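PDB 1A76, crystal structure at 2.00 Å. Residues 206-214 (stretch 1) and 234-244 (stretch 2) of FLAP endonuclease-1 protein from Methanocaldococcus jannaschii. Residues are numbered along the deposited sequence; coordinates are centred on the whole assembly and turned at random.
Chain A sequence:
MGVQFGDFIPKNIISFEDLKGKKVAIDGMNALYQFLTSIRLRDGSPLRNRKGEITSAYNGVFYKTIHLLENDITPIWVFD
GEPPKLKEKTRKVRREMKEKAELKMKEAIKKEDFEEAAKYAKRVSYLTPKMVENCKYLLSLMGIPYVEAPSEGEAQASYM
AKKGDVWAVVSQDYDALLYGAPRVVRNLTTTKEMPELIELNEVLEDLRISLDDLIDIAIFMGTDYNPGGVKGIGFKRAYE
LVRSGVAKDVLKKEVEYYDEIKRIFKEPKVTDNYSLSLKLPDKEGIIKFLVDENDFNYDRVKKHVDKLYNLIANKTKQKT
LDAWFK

Stretch 1 206-214: DLRISLDDL
Stretch 2 234-244: GFKRAYELVRS

Stretch 1 is the end of one helix, a turn and the start of the next, packed against one side of the helix that begins at Phe-235. The first helix ends at Leu-207; Arg-208 breaks it with positive phi (66/45), Ile-209 is extended (-139/163), and Ser-210 N-caps the next helix. From Asp-206 to Ile-209 the chain advances slightly in the sense of the stretch 2 helix; from Leu-211 to Leu-214 it heads toward stretch 2. A reciprocal box locks the corner: Asp-213 N donates to Ser-210 OG (3.0 Å) and Ser-210 N to Asp-213 OD2 (3.1 Å). CA atoms of Ile-209 and Arg-243 lie 7.7 Å apart, those of Asp-213 and Val-242 6.4 Å. Leu-207 (m, t) sets CD1 against the edge of the Phe-235 ring (t), 3.8 Å from CZ, while its CB lies 3.9 Å from Tyr-239 CE1. Ile-209 (p, t) is the central bump: its CG2 enters a hollow lined by Tyr-239 CE1 (3.6 Å), Arg-243 CD (3.8 Å) and Val-242 CG1 (4.3 Å). Val-242 (t) presses CG1 to 3.6 Å from Asp-213 CG (m). Tyr-239 (t, chi2 74°) donates OH to Leu-207 O at a very short 2.4 Å; Arg-243 NE (m, m) adds a weak, nearly straight bond to Leu-207 O at 3.4 Å. The guanidinium lies beside the turn, Arg-243 NH2 2.9 Å from Arg-208 CB.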

# COMPACT_ATOMS: atom_id res chain seq x y z
N ASP A 206 17.71 4.32 -17.97
CA ASP A 206 17.32 5.51 -18.70
C ASP A 206 17.81 6.81 -18.07
O ASP A 206 18.25 7.71 -18.78
CB ASP A 206 15.79 5.57 -18.84
CG ASP A 206 15.28 4.62 -19.89
OD1 ASP A 206 16.07 3.75 -20.32
OD2 ASP A 206 14.10 4.74 -20.28
N LEU A 207 17.74 6.90 -16.74
CA LEU A 207 18.19 8.09 -16.03
C LEU A 207 19.68 8.05 -15.69
O LEU A 207 20.27 9.04 -15.27
CB LEU A 207 17.38 8.28 -14.74
CG LEU A 207 15.94 8.80 -14.87
CD1 LEU A 207 15.28 8.86 -13.51
CD2 LEU A 207 15.94 10.18 -15.49
N ARG A 208 20.29 6.88 -15.88
CA ARG A 208 21.71 6.71 -15.61
C ARG A 208 22.03 6.85 -14.13
O ARG A 208 22.98 7.53 -13.75
CB ARG A 208 22.53 7.74 -16.41
CG ARG A 208 22.83 7.33 -17.83
CD ARG A 208 24.18 6.63 -17.93
NE ARG A 208 24.03 5.28 -18.46
CZ ARG A 208 24.95 4.63 -19.16
NH1 ARG A 208 26.13 5.19 -19.43
NH2 ARG A 208 24.69 3.41 -19.61
N ILE A 209 21.23 6.21 -13.28
CA ILE A 209 21.45 6.28 -11.84
C ILE A 209 21.25 4.92 -11.15
O ILE A 209 20.67 4.00 -11.72
CB ILE A 209 20.51 7.33 -11.17
CG1 ILE A 209 19.05 6.92 -11.30
CG2 ILE A 209 20.69 8.68 -11.84
CD1 ILE A 209 18.10 7.88 -10.58
N SER A 210 21.76 4.81 -9.93
CA SER A 210 21.63 3.59 -9.14
C SER A 210 20.39 3.71 -8.26
O SER A 210 19.79 4.78 -8.15
CB SER A 210 22.87 3.40 -8.23
OG SER A 210 22.87 4.36 -7.18
N LEU A 211 20.01 2.61 -7.62
CA LEU A 211 18.85 2.62 -6.72
C LEU A 211 19.20 3.57 -5.57
O LEU A 211 18.35 4.34 -5.12
CB LEU A 211 18.59 1.22 -6.18
CG LEU A 211 17.24 0.81 -5.54
CD1 LEU A 211 17.52 0.22 -4.19
CD2 LEU A 211 16.26 1.98 -5.44
N ASP A 212 20.44 3.51 -5.10
CA ASP A 212 20.88 4.39 -4.02
C ASP A 212 20.70 5.86 -4.42
O ASP A 212 20.27 6.68 -3.60
CB ASP A 212 22.34 4.11 -3.63
CG ASP A 212 22.50 2.87 -2.74
OD1 ASP A 212 21.56 2.50 -1.99
OD2 ASP A 212 23.58 2.25 -2.79
N ASP A 213 21.01 6.19 -5.68
CA ASP A 213 20.85 7.56 -6.22
C ASP A 213 19.35 7.96 -6.25
O ASP A 213 18.99 9.10 -5.93
CB ASP A 213 21.34 7.64 -7.67
CG ASP A 213 22.86 7.62 -7.80
OD1 ASP A 213 23.58 7.93 -6.82
OD2 ASP A 213 23.32 7.28 -8.90
N LEU A 214 18.50 7.03 -6.68
CA LEU A 214 17.05 7.28 -6.74
C LEU A 214 16.50 7.60 -5.35
O LEU A 214 15.66 8.50 -5.18
CB LEU A 214 16.33 6.05 -7.33
CG LEU A 214 14.81 6.17 -7.61
CD1 LEU A 214 14.55 7.34 -8.56
CD2 LEU A 214 14.29 4.87 -8.22
N GLY A 234 13.28 20.15 -6.13
CA GLY A 234 12.46 19.19 -6.86
C GLY A 234 13.27 18.07 -7.50
O GLY A 234 14.47 17.94 -7.26
N PHE A 235 12.62 17.26 -8.34
CA PHE A 235 13.29 16.14 -8.98
C PHE A 235 14.48 16.55 -9.87
O PHE A 235 15.56 15.97 -9.77
CB PHE A 235 12.28 15.31 -9.80
CG PHE A 235 12.84 14.01 -10.33
CD1 PHE A 235 13.67 13.99 -11.44
CD2 PHE A 235 12.54 12.80 -9.71
CE1 PHE A 235 14.19 12.79 -11.94
CE2 PHE A 235 13.05 11.59 -10.21
CZ PHE A 235 13.88 11.59 -11.32
N LYS A 236 14.27 17.55 -10.72
CA LYS A 236 15.29 18.04 -11.63
C LYS A 236 16.55 18.50 -10.92
O LYS A 236 17.66 18.11 -11.31
CB LYS A 236 14.73 19.21 -12.46
CG LYS A 236 14.07 18.82 -13.77
CD LYS A 236 14.25 19.92 -14.83
CE LYS A 236 15.08 19.44 -16.01
NZ LYS A 236 16.34 20.22 -16.19
N ARG A 237 16.39 19.33 -9.89
CA ARG A 237 17.54 19.84 -9.14
C ARG A 237 18.24 18.74 -8.35
O ARG A 237 19.46 18.72 -8.26
CB ARG A 237 17.09 20.96 -8.20
CG ARG A 237 18.14 21.39 -7.18
CD ARG A 237 19.33 22.14 -7.81
NE ARG A 237 20.21 22.67 -6.76
CZ ARG A 237 21.53 22.79 -6.86
NH1 ARG A 237 22.16 22.42 -7.97
NH2 ARG A 237 22.22 23.26 -5.83
N ALA A 238 17.45 17.83 -7.80
CA ALA A 238 17.99 16.73 -7.01
C ALA A 238 18.77 15.77 -7.90
O ALA A 238 19.85 15.30 -7.53
CB ALA A 238 16.85 16.01 -6.31
N TYR A 239 18.23 15.50 -9.08
CA TYR A 239 18.86 14.60 -10.05
C TYR A 239 20.17 15.26 -10.52
O TYR A 239 21.16 14.59 -10.78
CB TYR A 239 17.92 14.39 -11.24
CG TYR A 239 18.49 13.60 -12.41
CD1 TYR A 239 18.66 12.22 -12.32
CD2 TYR A 239 18.82 14.23 -13.60
CE1 TYR A 239 19.15 11.48 -13.41
CE2 TYR A 239 19.30 13.51 -14.70
CZ TYR A 239 19.46 12.13 -14.60
OH TYR A 239 19.90 11.42 -15.71
N GLU A 240 20.15 16.59 -10.60
CA GLU A 240 21.32 17.36 -11.01
C GLU A 240 22.45 17.20 -10.00
O GLU A 240 23.61 17.02 -10.37
CB GLU A 240 20.92 18.83 -11.16
CG GLU A 240 22.05 19.81 -11.40
CD GLU A 240 21.52 21.21 -11.66
OE1 GLU A 240 21.22 21.90 -10.68
OE2 GLU A 240 21.39 21.60 -12.84
N LEU A 241 22.10 17.26 -8.71
CA LEU A 241 23.08 17.13 -7.63
C LEU A 241 23.60 15.69 -7.56
O LEU A 241 24.76 15.44 -7.27
CB LEU A 241 22.46 17.53 -6.28
CG LEU A 241 22.13 19.02 -6.12
CD1 LEU A 241 21.25 19.25 -4.88
CD2 LEU A 241 23.45 19.82 -6.03
N VAL A 242 22.71 14.74 -7.83
CA VAL A 242 23.10 13.34 -7.83
C VAL A 242 24.10 13.05 -8.94
O VAL A 242 25.15 12.45 -8.70
CB VAL A 242 21.85 12.43 -7.99
CG1 VAL A 242 22.25 11.10 -8.65
CG2 VAL A 242 21.21 12.18 -6.62
N ARG A 243 23.80 13.48 -10.16
CA ARG A 243 24.70 13.24 -11.28
C ARG A 243 26.04 13.94 -11.09
O ARG A 243 27.06 13.52 -11.64
CB ARG A 243 24.05 13.68 -12.60
CG ARG A 243 22.86 12.83 -13.01
CD ARG A 243 23.21 11.34 -13.00
NE ARG A 243 23.11 10.75 -14.33
CZ ARG A 243 23.98 10.95 -15.31
NH1 ARG A 243 25.03 11.73 -15.12
NH2 ARG A 243 23.80 10.38 -16.49
N SER A 244 26.05 15.01 -10.30
CA SER A 244 27.27 15.75 -10.04
C SER A 244 28.15 15.08 -9.01
O SER A 244 29.32 15.41 -8.88
CB SER A 244 26.95 17.18 -9.59
OG SER A 244 26.55 17.94 -10.70